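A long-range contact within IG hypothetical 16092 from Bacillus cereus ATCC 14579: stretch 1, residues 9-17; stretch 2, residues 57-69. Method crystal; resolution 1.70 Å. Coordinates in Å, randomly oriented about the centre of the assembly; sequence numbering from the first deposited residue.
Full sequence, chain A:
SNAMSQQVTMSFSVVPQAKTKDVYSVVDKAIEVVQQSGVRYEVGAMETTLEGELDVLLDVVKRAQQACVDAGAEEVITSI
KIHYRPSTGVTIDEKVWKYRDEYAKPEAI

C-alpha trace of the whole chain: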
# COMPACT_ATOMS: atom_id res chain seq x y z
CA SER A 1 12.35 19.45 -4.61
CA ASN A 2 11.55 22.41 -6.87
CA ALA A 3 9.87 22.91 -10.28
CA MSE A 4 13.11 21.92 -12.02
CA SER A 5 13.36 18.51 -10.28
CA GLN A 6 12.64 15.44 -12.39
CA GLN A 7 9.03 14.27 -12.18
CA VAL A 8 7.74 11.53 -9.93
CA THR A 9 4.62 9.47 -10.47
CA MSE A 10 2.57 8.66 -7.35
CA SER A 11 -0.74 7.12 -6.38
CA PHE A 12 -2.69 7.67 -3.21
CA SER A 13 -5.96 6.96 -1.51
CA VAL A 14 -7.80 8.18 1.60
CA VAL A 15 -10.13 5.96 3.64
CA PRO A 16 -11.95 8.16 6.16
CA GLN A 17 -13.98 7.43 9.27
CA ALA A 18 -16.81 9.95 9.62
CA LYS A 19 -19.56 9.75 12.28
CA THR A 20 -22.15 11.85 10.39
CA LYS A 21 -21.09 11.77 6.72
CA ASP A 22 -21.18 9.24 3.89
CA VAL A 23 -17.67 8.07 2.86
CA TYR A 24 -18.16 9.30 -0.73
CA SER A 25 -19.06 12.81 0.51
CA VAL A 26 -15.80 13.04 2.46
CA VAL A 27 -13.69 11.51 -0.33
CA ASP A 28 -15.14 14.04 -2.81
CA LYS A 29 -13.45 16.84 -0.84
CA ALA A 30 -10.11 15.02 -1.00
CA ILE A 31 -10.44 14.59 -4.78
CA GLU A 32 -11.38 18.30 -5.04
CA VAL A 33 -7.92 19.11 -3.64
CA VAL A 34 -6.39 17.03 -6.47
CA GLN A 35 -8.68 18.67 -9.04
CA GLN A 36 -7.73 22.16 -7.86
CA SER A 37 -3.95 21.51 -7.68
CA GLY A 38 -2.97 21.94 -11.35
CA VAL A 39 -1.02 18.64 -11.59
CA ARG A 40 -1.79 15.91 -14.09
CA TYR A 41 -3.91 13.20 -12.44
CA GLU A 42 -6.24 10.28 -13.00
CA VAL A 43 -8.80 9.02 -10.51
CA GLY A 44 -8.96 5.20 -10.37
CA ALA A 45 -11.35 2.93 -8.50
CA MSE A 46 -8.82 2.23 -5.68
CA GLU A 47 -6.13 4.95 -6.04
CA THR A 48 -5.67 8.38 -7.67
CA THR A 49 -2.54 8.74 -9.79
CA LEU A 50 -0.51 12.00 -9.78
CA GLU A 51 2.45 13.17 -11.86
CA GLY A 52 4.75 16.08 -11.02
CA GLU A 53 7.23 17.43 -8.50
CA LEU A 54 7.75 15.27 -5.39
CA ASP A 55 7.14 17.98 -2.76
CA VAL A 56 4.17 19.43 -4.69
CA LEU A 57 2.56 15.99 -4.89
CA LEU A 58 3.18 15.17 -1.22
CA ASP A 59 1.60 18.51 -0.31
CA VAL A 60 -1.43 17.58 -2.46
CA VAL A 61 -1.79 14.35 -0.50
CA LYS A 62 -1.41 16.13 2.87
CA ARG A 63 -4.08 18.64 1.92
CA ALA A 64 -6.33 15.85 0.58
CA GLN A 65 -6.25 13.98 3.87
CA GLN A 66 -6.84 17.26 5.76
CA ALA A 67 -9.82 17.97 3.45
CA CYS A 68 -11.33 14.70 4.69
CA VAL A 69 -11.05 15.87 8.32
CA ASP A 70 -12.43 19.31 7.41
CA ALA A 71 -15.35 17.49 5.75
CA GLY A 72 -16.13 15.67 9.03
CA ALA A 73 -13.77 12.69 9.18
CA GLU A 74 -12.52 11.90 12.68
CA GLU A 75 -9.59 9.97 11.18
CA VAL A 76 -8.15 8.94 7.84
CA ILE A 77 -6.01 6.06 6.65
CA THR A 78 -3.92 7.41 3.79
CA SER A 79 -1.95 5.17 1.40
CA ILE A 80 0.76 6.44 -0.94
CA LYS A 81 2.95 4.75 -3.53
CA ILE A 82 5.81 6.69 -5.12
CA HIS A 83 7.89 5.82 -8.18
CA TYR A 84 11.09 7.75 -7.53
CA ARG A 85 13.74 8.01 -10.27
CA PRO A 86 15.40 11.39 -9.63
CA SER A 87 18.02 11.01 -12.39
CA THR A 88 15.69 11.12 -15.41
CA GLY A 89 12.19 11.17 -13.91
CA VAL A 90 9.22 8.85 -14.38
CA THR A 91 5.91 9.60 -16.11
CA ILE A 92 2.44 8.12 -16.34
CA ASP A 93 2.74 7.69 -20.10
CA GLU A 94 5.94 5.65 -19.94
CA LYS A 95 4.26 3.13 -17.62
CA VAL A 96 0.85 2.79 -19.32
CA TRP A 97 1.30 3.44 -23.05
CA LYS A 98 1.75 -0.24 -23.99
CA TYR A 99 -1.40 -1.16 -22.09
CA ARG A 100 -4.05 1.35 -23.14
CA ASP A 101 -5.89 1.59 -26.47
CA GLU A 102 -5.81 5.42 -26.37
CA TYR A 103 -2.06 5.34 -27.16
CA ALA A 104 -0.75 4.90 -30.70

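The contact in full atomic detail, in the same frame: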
# COMPACT_ATOMS: atom_id res chain seq x y z
N THR A 9 5.99 9.92 -10.34
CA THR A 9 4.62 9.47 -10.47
C THR A 9 4.25 8.85 -9.11
O THR A 9 5.10 8.24 -8.45
CB THR A 9 4.50 8.47 -11.66
OG1 THR A 9 4.88 9.15 -12.88
CG2 THR A 9 3.08 7.96 -11.80
N MSE A 10 3.01 9.05 -8.68
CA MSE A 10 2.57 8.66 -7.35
C MSE A 10 1.11 8.22 -7.47
O MSE A 10 0.39 8.67 -8.36
CB MSE A 10 2.68 9.88 -6.44
CG MSE A 10 2.37 9.65 -4.99
SE MSE A 10 2.47 11.35 -4.06
CE MSE A 10 4.39 11.75 -4.27
N SER A 11 0.68 7.30 -6.60
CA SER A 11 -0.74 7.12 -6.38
C SER A 11 -1.05 7.26 -4.91
O SER A 11 -0.17 7.08 -4.06
CB SER A 11 -1.24 5.78 -6.94
OG SER A 11 -0.70 4.69 -6.21
N PHE A 12 -2.30 7.60 -4.60
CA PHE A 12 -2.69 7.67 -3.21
C PHE A 12 -4.17 7.42 -3.07
O PHE A 12 -4.95 7.55 -4.02
CB PHE A 12 -2.32 9.05 -2.61
CG PHE A 12 -3.36 10.13 -2.84
CD1 PHE A 12 -4.24 10.50 -1.81
CD2 PHE A 12 -3.46 10.78 -4.07
CE1 PHE A 12 -5.20 11.49 -2.00
CE2 PHE A 12 -4.42 11.77 -4.27
CZ PHE A 12 -5.29 12.14 -3.24
N SER A 13 -4.55 7.06 -1.85
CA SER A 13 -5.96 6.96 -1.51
C SER A 13 -6.17 7.41 -0.07
O SER A 13 -5.23 7.35 0.73
CB SER A 13 -6.46 5.53 -1.72
OG SER A 13 -5.68 4.61 -0.98
N VAL A 14 -7.39 7.85 0.23
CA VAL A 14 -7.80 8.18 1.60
C VAL A 14 -9.02 7.35 1.97
O VAL A 14 -9.97 7.23 1.18
CB VAL A 14 -8.09 9.70 1.76
CG1 VAL A 14 -6.78 10.49 1.66
CG2 VAL A 14 -9.08 10.18 0.69
N VAL A 15 -8.98 6.72 3.14
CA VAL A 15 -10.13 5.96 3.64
C VAL A 15 -10.49 6.60 4.97
O VAL A 15 -9.79 6.41 5.97
CB VAL A 15 -9.81 4.48 3.85
CG1 VAL A 15 -11.05 3.73 4.27
CG2 VAL A 15 -9.22 3.87 2.58
N PRO A 16 -11.56 7.41 4.97
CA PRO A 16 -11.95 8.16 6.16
C PRO A 16 -12.92 7.42 7.06
O PRO A 16 -13.64 6.52 6.60
CB PRO A 16 -12.63 9.39 5.56
CG PRO A 16 -13.30 8.85 4.31
CD PRO A 16 -12.40 7.74 3.79
N GLN A 17 -12.92 7.79 8.34
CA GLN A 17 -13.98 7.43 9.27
C GLN A 17 -14.70 8.72 9.61
O GLN A 17 -14.08 9.67 10.13
CB GLN A 17 -13.40 6.82 10.54
CG GLN A 17 -12.69 5.50 10.33
CD GLN A 17 -13.64 4.39 9.90
OE1 GLN A 17 -14.75 4.26 10.43
NE2 GLN A 17 -13.18 3.58 8.96
N LEU A 57 3.47 17.14 -5.02
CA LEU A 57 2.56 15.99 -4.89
C LEU A 57 2.32 15.57 -3.44
O LEU A 57 1.18 15.33 -3.06
CB LEU A 57 3.07 14.82 -5.73
CG LEU A 57 2.58 14.75 -7.19
CD1 LEU A 57 2.59 16.07 -7.92
CD2 LEU A 57 3.38 13.69 -7.97
N LEU A 58 3.37 15.49 -2.63
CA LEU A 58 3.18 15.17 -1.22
C LEU A 58 2.30 16.21 -0.51
O LEU A 58 1.48 15.86 0.34
CB LEU A 58 4.51 14.99 -0.48
CG LEU A 58 5.28 13.74 -0.91
CD1 LEU A 58 6.71 13.85 -0.37
CD2 LEU A 58 4.58 12.47 -0.40
N ASP A 59 2.47 17.47 -0.87
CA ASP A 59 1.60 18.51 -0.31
C ASP A 59 0.15 18.34 -0.75
O ASP A 59 -0.78 18.58 0.05
CB ASP A 59 2.11 19.91 -0.66
CG ASP A 59 1.32 20.99 0.05
OD1 ASP A 59 1.34 21.01 1.31
OD2 ASP A 59 0.66 21.79 -0.64
N VAL A 60 -0.07 17.91 -2.00
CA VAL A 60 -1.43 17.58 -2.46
C VAL A 60 -2.05 16.49 -1.58
O VAL A 60 -3.20 16.62 -1.13
CB VAL A 60 -1.48 17.19 -3.97
CG1 VAL A 60 -2.84 16.61 -4.36
CG2 VAL A 60 -1.15 18.41 -4.81
N VAL A 61 -1.29 15.43 -1.33
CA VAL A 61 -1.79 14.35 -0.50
C VAL A 61 -2.11 14.82 0.93
O VAL A 61 -3.16 14.49 1.50
CB VAL A 61 -0.80 13.15 -0.49
CG1 VAL A 61 -1.34 12.04 0.43
CG2 VAL A 61 -0.61 12.61 -1.92
N LYS A 62 -1.19 15.58 1.52
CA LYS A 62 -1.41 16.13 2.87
C LYS A 62 -2.69 16.97 2.93
O LYS A 62 -3.48 16.86 3.87
CB LYS A 62 -0.21 16.98 3.30
CG LYS A 62 1.00 16.13 3.61
CD LYS A 62 2.29 16.94 3.59
CE LYS A 62 2.34 17.91 4.74
NZ LYS A 62 3.64 18.66 4.77
N ARG A 63 -2.90 17.78 1.90
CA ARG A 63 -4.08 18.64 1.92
C ARG A 63 -5.35 17.84 1.65
O ARG A 63 -6.41 18.20 2.16
CB ARG A 63 -3.91 19.83 0.98
CG ARG A 63 -2.90 20.81 1.54
CD ARG A 63 -2.80 22.07 0.72
NE ARG A 63 -2.19 21.80 -0.56
CZ ARG A 63 -2.86 21.81 -1.70
NH1 ARG A 63 -4.15 22.11 -1.68
NH2 ARG A 63 -2.25 21.54 -2.84
N ALA A 64 -5.21 16.75 0.89
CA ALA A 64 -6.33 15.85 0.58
C ALA A 64 -6.79 15.17 1.85
O ALA A 64 -7.98 15.15 2.14
CB ALA A 64 -5.92 14.80 -0.47
N GLN A 65 -5.85 14.61 2.61
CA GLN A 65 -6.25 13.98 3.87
C GLN A 65 -6.83 15.00 4.87
O GLN A 65 -7.79 14.71 5.57
CB GLN A 65 -5.15 13.08 4.46
CG GLN A 65 -4.05 13.77 5.15
CD GLN A 65 -3.02 12.82 5.81
OE1 GLN A 65 -3.13 11.59 5.78
NE2 GLN A 65 -2.01 13.42 6.39
N GLN A 66 -6.27 16.22 4.90
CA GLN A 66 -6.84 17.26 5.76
C GLN A 66 -8.24 17.64 5.29
O GLN A 66 -9.12 17.90 6.12
CB GLN A 66 -5.93 18.50 5.85
CG GLN A 66 -6.47 19.58 6.79
CD GLN A 66 -6.62 19.12 8.22
OE1 GLN A 66 -7.64 19.37 8.87
NE2 GLN A 66 -5.59 18.45 8.73
N ALA A 67 -8.47 17.67 3.98
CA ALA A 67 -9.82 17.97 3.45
C ALA A 67 -10.85 16.98 3.99
O ALA A 67 -12.00 17.35 4.26
CB ALA A 67 -9.83 18.00 1.93
N CYS A 68 -10.45 15.72 4.14
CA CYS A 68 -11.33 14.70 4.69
C CYS A 68 -11.77 15.06 6.11
O CYS A 68 -12.95 15.01 6.46
CB CYS A 68 -10.64 13.33 4.70
SG CYS A 68 -10.34 12.58 3.10
N VAL A 69 -10.79 15.44 6.94
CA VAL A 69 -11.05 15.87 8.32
C VAL A 69 -11.92 17.12 8.36
O VAL A 69 -12.89 17.20 9.14
CB VAL A 69 -9.71 16.08 9.08
CG1 VAL A 69 -9.95 16.67 10.48
CG2 VAL A 69 -8.96 14.73 9.16

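The strand of residues 9-17 lies along the helix of residues 57-69, the two running in nearly the same direction (16° between axes) with a closest axial approach of 9.1 Å. Strand alternation turns Met-10, Phe-12, Val-14 and Pro-16 toward the helix and Ser-11, Ser-13 and Val-15 away, so each strand residue that packs is separated from the next by one that does not. No hydrogen bond crosses the contact; it rests on apolar fit.

At one end, the selenomethionine Met-10 runs out extended as far as SE (chi1 and chi2 t) and then turns (chi3 m), so that its methyl enters the space between two successive leucines, with CE 3.6 Å from Leu-57 CB and 3.9 Å from Leu-58 CD2. Leu-58 points away at its CA-to-CB bond, yet its end comes back nearer the strand. Val-61 is the next bump: its CG2 lies 4.0 Å from Met-10 SE and also sits over one face of the Phe-12 ring, 4.2 Å from the centroid and 24° off the normal, a CH-pi contact. One helix turn on, the short side chain of Ala-64 leaves room for the ring, and Phe-12 CE1 approaches Ala-64 CB to 3.7 Å.

Val-14 then straddles Gln-65 and Cys-68, placing CG1 4.1 Å from Gln-65 CB and CG2 3.6 Å from Cys-68 SG. Packing loosens at Pro-16, whose CB is 4.5 Å from Cys-68 CB.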